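Local coordinates for Glyoxalase/bleomycin resistance protein/dioxygenase (Albidiferax ferrireducens T118, PDB 4QB5), which probably acts as a dioxygenase or related enzyme of the glyoxalase/bleomycin resistance (vicinal oxygen chelate) superfamily, at residues 26-31 with 57-62; 131-134 with 138-141. All coordinates share one frame; numbering follows the deposited sequence.

Contact 1. Residues 26-31 with 57-62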
loop_
_atom_site.group_PDB
_atom_site.type_symbol
_atom_site.label_atom_id
_atom_site.label_comp_id
_atom_site.label_asym_id
_atom_site.label_seq_id
_atom_site.Cartn_x
_atom_site.Cartn_y
_atom_site.Cartn_z
ATOM N N HIS C 26 5.875 -4.636 2.990
ATOM C CA HIS C 26 5.964 -4.381 1.555
ATOM C C HIS C 26 4.638 -3.961 0.952
ATOM O O HIS C 26 3.573 -4.259 1.547
ATOM C CB HIS C 26 6.508 -5.649 0.816
ATOM C CG HIS C 26 5.551 -6.796 0.784
ATOM N ND1 HIS C 26 5.194 -7.498 1.918
ATOM C CD2 HIS C 26 4.931 -7.424 -0.252
ATOM C CE1 HIS C 26 4.371 -8.487 1.583
ATOM N NE2 HIS C 26 4.211 -8.472 0.268
ATOM N N VAL C 27 4.678 -3.286 -0.212
ATOM C CA VAL C 27 3.492 -2.936 -0.944
ATOM C C VAL C 27 3.752 -3.245 -2.395
ATOM O O VAL C 27 4.822 -2.837 -2.963
ATOM C CB VAL C 27 3.112 -1.436 -0.791
ATOM C CG1 VAL C 27 1.794 -1.123 -1.498
ATOM C CG2 VAL C 27 3.018 -1.032 0.649
HETATM N N MSE C 28 2.814 -3.960 -3.030
HETATM C CA MSE C 28 2.887 -4.259 -4.468
HETATM C C MSE C 28 1.751 -3.545 -5.118
HETATM O O MSE C 28 0.659 -3.350 -4.471
HETATM C CB MSE C 28 2.688 -5.743 -4.718
HETATM C CG MSE C 28 3.453 -6.640 -3.786
HETATM SE SE MSE C 28 5.394 -6.484 -4.195
HETATM C CE MSE C 28 5.256 -7.283 -5.998
ATOM N N VAL C 29 1.959 -3.050 -6.331
ATOM C CA VAL C 29 0.861 -2.599 -7.194
ATOM C C VAL C 29 0.923 -3.349 -8.509
ATOM O O VAL C 29 1.978 -3.788 -8.940
ATOM C CB VAL C 29 0.840 -1.070 -7.471
ATOM C CG1 VAL C 29 0.654 -0.289 -6.172
ATOM C CG2 VAL C 29 2.102 -0.597 -8.207
ATOM N N GLY C 30 -0.229 -3.471 -9.166
ATOM C CA GLY C 30 -0.264 -4.132 -10.461
ATOM C C GLY C 30 0.008 -3.210 -11.608
ATOM O O GLY C 30 -0.406 -2.063 -11.613
ATOM N N VAL C 31 0.785 -3.666 -12.577
ATOM C CA VAL C 31 1.024 -2.840 -13.765
ATOM C C VAL C 31 0.791 -3.677 -15.026
ATOM O O VAL C 31 0.925 -4.893 -14.988
ATOM C CB VAL C 31 2.481 -2.286 -13.767
ATOM C CG1 VAL C 31 2.744 -1.502 -12.515
ATOM C CG2 VAL C 31 3.521 -3.393 -13.892
ATOM N N LYS C 57 11.177 -12.542 -11.404
ATOM C CA LYS C 57 10.007 -13.111 -12.065
ATOM C C LYS C 57 9.316 -11.969 -12.801
ATOM O O LYS C 57 10.003 -11.133 -13.347
ATOM C CB LYS C 57 9.093 -13.817 -11.050
ATOM C CG LYS C 57 9.769 -14.989 -10.326
ATOM C CD LYS C 57 8.772 -16.028 -9.774
ATOM C CE LYS C 57 8.684 -16.051 -8.254
ATOM N NZ LYS C 57 7.717 -17.103 -7.822
ATOM N N SER C 58 7.987 -11.888 -12.823
ATOM C CA SER C 58 7.343 -10.745 -13.499
ATOM C C SER C 58 7.087 -9.548 -12.568
ATOM O O SER C 58 5.955 -8.999 -12.536
ATOM C CB SER C 58 6.061 -11.165 -14.218
ATOM O OG SER C 58 6.356 -12.229 -15.098
ATOM N N ARG C 59 8.154 -9.149 -11.855
ATOM C CA ARG C 59 8.147 -8.028 -10.919
ATOM C C ARG C 59 9.452 -7.268 -10.934
ATOM O O ARG C 59 10.541 -7.840 -11.185
ATOM C CB ARG C 59 8.024 -8.508 -9.489
ATOM C CG ARG C 59 6.776 -9.279 -9.168
ATOM C CD ARG C 59 6.956 -10.781 -9.064
ATOM N NE ARG C 59 8.026 -11.281 -8.202
ATOM C CZ ARG C 59 7.886 -11.880 -7.020
ATOM N NH1 ARG C 59 6.712 -11.979 -6.385
ATOM N NH2 ARG C 59 8.962 -12.378 -6.430
ATOM N N TYR C 60 9.366 -5.999 -10.552
ATOM C CA TYR C 60 10.522 -5.261 -10.140
ATOM C C TYR C 60 10.326 -4.773 -8.719
ATOM O O TYR C 60 9.248 -4.211 -8.386
ATOM C CB TYR C 60 10.757 -4.067 -11.068
ATOM C CG TYR C 60 11.368 -4.420 -12.414
ATOM C CD1 TYR C 60 12.747 -4.599 -12.565
ATOM C CD2 TYR C 60 10.571 -4.526 -13.541
ATOM C CE1 TYR C 60 13.295 -4.916 -13.813
ATOM C CE2 TYR C 60 11.104 -4.858 -14.768
ATOM C CZ TYR C 60 12.463 -5.047 -14.900
ATOM O OH TYR C 60 12.907 -5.333 -16.163
ATOM N N PHE C 61 11.392 -4.898 -7.934
ATOM C CA PHE C 61 11.414 -4.547 -6.515
ATOM C C PHE C 61 12.326 -3.384 -6.253
ATOM O O PHE C 61 13.424 -3.268 -6.863
ATOM C CB PHE C 61 11.904 -5.732 -5.673
ATOM C CG PHE C 61 10.879 -6.800 -5.520
ATOM C CD1 PHE C 61 9.827 -6.622 -4.648
ATOM C CD2 PHE C 61 10.948 -7.956 -6.248
ATOM C CE1 PHE C 61 8.865 -7.601 -4.494
ATOM C CE2 PHE C 61 9.969 -8.946 -6.113
ATOM C CZ PHE C 61 8.943 -8.777 -5.240
ATOM N N TYR C 62 11.863 -2.529 -5.349
ATOM C CA TYR C 62 12.544 -1.298 -4.945
ATOM C C TYR C 62 12.701 -1.387 -3.429
ATOM O O TYR C 62 11.754 -1.147 -2.649
ATOM C CB TYR C 62 11.660 -0.072 -5.295
ATOM C CG TYR C 62 11.521 0.127 -6.772
ATOM C CD1 TYR C 62 10.625 -0.606 -7.509
ATOM C CD2 TYR C 62 12.327 1.056 -7.451
ATOM C CE1 TYR C 62 10.499 -0.426 -8.872
ATOM C CE2 TYR C 62 12.224 1.212 -8.804
ATOM C CZ TYR C 62 11.335 0.460 -9.518
ATOM O OH TYR C 62 11.262 0.701 -10.869
#
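Arg-59, whose NE donates a hydrogen bond to Asn-56 O, meets Met-28 through the aliphatic start of its side chain: CG lies 4.0 Å from the methyl CE of this residue, which is modelled as selenomethionine. The two strands belong to the first beta-alpha-beta-beta-beta unit of the vicinal oxygen chelate fold, and they are not neighbours in the sheet. Strand 67-72 runs between them, and accordingly the nearest alpha carbons, Met-28 CA and Phe-61 CA, are 8.8 Å apart and the side chains must bridge the gap.

Met-28 does most of the bridging. Its chain is bent at chi2 and again at chi3 (-66°), which folds the selenium and the terminal methyl over toward the other strand. The selenium forms a Met-aromatic contact with Phe-61, approaching CE1 at 3.7 Å and lying obliquely, 64° off the ring normal. The methyl then fits between this corner of the ring and Arg-59, with CE 4.0 Å from Phe-61 CZ. The two segments share no hydrogen bond; the Met-aromatic contact and apolar packing join them.

The face carrying Met-28, Arg-59 and Phe-61 turns away from helix 34-46, which meets Tyr-60 and Tyr-62 instead. It is approached by the second subunit, where Thr-87 packs on Met-28 and Arg-120 on Arg-59; strand 24-30 also pairs antiparallel with a strand of that chain. Phe-61 in turn presents its edge to one face of the Arg-59 guanidinium, CE2 standing 3.3 Å above that plane, while Lys-57 CE lies over the opposite face.

Contact 2. Residues 131-134 with 138-141; sequences YLRD and NKIC
The carboxylate of Asp-134 is approached by the backbone N of Asn-138 from above its plane: the bond from N to OD1 is 2.9 Å long, yet the donor sits 54° out of the carboxylate plane. This bond braces the turn of a beta hairpin, strands 127-133 and 139-144, in the second four-stranded sheet of the vicinal oxygen chelate fold. The same OD1 accepts from Asp-136 N within the turn, as in an Asx turn, and OD2 is hydrogen-bonded to Tyr-41 OH of helix 34-46. With CG lodged between the backbone N and the carbonyl carbon (chi1 82°), the carboxylate folds back over the loop. Beside it, Asp-134 N donates to Asn-138 O at 2.9 Å.

Farther along, Leu-132 and Ile-140 form the hydrogen-bonded antiparallel pair. Leu-132 N reaches Ile-140 O, and Ile-140 N reaches Leu-132 O at 2.9 Å, with an angle at the hydrogen of 174°. Their side chains share one face, where Leu-132 CB lies 3.9 Å from Ile-140 CG1; both pack on helix 34-46, and Leu-132 also reaches helix 95-107.

On the other face, Tyr-131 with Cys-141 and Arg-133 with Lys-139 are non-hydrogen-bonded pairs. The extended Lys-139 chain crosses Arg-133, CD lying over one face of the guanidinium at 4.0 Å from NH2, and carries CE on toward the tyrosine ring. Cys-141 also packs on His-26 of the second subunit. Cys-141 CB makes a CH-pi contact over the face of the Tyr-131 ring, 3.6 Å from CD1, while Cys-141 SG lies obliquely to that ring, 4.0 Å from CE1.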
loop_
_atom_site.group_PDB
_atom_site.type_symbol
_atom_site.label_atom_id
_atom_site.label_comp_id
_atom_site.label_asym_id
_atom_site.label_seq_id
_atom_site.Cartn_x
_atom_site.Cartn_y
_atom_site.Cartn_z
ATOM N N TYR C 131 0.600 14.594 -5.144
ATOM C CA TYR C 131 -0.155 13.474 -5.674
ATOM C C TYR C 131 0.029 13.222 -7.148
ATOM O O TYR C 131 0.080 14.143 -7.915
ATOM C CB TYR C 131 -1.658 13.652 -5.422
ATOM C CG TYR C 131 -2.132 13.402 -3.970
ATOM C CD1 TYR C 131 -2.514 12.135 -3.533
ATOM C CD2 TYR C 131 -2.214 14.446 -3.071
ATOM C CE1 TYR C 131 -2.973 11.907 -2.232
ATOM C CE2 TYR C 131 -2.654 14.246 -1.758
ATOM C CZ TYR C 131 -3.022 12.978 -1.340
ATOM O OH TYR C 131 -3.493 12.818 -0.047
ATOM N N LEU C 132 0.051 11.950 -7.545
ATOM C CA LEU C 132 0.118 11.530 -8.963
ATOM C C LEU C 132 -0.694 10.272 -9.189
ATOM O O LEU C 132 -1.001 9.551 -8.243
ATOM C CB LEU C 132 1.548 11.077 -9.358
ATOM C CG LEU C 132 2.641 12.104 -9.365
ATOM C CD1 LEU C 132 3.983 11.380 -9.373
ATOM C CD2 LEU C 132 2.483 13.036 -10.583
ATOM N N ARG C 133 -0.972 9.988 -10.446
ATOM C CA ARG C 133 -1.319 8.628 -10.881
ATOM C C ARG C 133 -0.147 8.147 -11.700
ATOM O O ARG C 133 0.317 8.892 -12.591
ATOM C CB ARG C 133 -2.603 8.605 -11.745
ATOM C CG ARG C 133 -3.812 8.993 -10.903
ATOM C CD ARG C 133 -5.141 8.781 -11.568
ATOM N NE ARG C 133 -6.112 8.334 -10.555
ATOM C CZ ARG C 133 -6.829 9.111 -9.761
ATOM N NH1 ARG C 133 -6.756 10.468 -9.819
ATOM N NH2 ARG C 133 -7.684 8.513 -8.932
ATOM N N ASP C 134 0.234 6.905 -11.477
ATOM C CA ASP C 134 1.230 6.246 -12.291
ATOM C C ASP C 134 0.601 5.915 -13.683
ATOM O O ASP C 134 -0.573 6.214 -13.947
ATOM C CB ASP C 134 1.900 5.078 -11.519
ATOM C CG ASP C 134 1.095 3.776 -11.518
ATOM O OD1 ASP C 134 -0.002 3.686 -12.136
ATOM O OD2 ASP C 134 1.589 2.787 -10.868
ATOM N N ASN C 138 -2.608 3.806 -10.885
ATOM C CA ASN C 138 -2.389 3.715 -9.426
ATOM C C ASN C 138 -2.162 5.101 -8.795
ATOM O O ASN C 138 -1.335 5.877 -9.272
ATOM C CB ASN C 138 -1.213 2.809 -9.043
ATOM C CG ASN C 138 -1.370 1.375 -9.562
ATOM O OD1 ASN C 138 -0.550 0.889 -10.347
ATOM N ND2 ASN C 138 -2.409 0.699 -9.122
ATOM N N LYS C 139 -2.889 5.404 -7.705
ATOM C CA LYS C 139 -2.811 6.702 -7.075
ATOM C C LYS C 139 -1.746 6.693 -6.028
ATOM O O LYS C 139 -1.772 5.843 -5.146
ATOM C CB LYS C 139 -4.181 7.092 -6.452
ATOM C CG LYS C 139 -4.218 8.515 -5.963
ATOM C CD LYS C 139 -5.637 8.883 -5.516
ATOM C CE LYS C 139 -5.741 10.358 -5.273
ATOM N NZ LYS C 139 -7.002 10.648 -4.518
ATOM N N ILE C 140 -0.788 7.621 -6.134
ATOM C CA ILE C 140 0.405 7.614 -5.251
ATOM C C ILE C 140 0.684 9.037 -4.803
ATOM O O ILE C 140 0.202 9.994 -5.401
ATOM C CB ILE C 140 1.652 6.988 -5.954
ATOM C CG1 ILE C 140 2.077 7.874 -7.147
ATOM C CG2 ILE C 140 1.322 5.556 -6.398
ATOM C CD1 ILE C 140 3.225 7.341 -7.968
ATOM N N CYS C 141 1.434 9.211 -3.738
ATOM C CA CYS C 141 1.870 10.544 -3.354
ATOM C C CYS C 141 3.147 10.452 -2.596
ATOM O O CYS C 141 3.595 9.342 -2.179
ATOM C CB CYS C 141 0.825 11.293 -2.510
ATOM S SG CYS C 141 0.525 10.462 -0.990
#

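From the N terminus, contact 1 comes first: residues 26-31 meet 57-62 after 25 intervening residues that include helix 34-46, so it closes a loop over that helix and ties two strands of the first sheet across a third. The chain then completes this sheet and builds most of the second before contact 2 closes the short hairpin turn between 131-134 and 138-141. The contacts are in series, neither nested nor crossed, with centres about 15 Å apart. They adjoin where Val-29 and Gly-30 pack against Asn-138 at the turn. Helix 34-46 links them further, since its Tyr-41 touches Tyr-62 and Ile-140, and both contacts also border the second subunit.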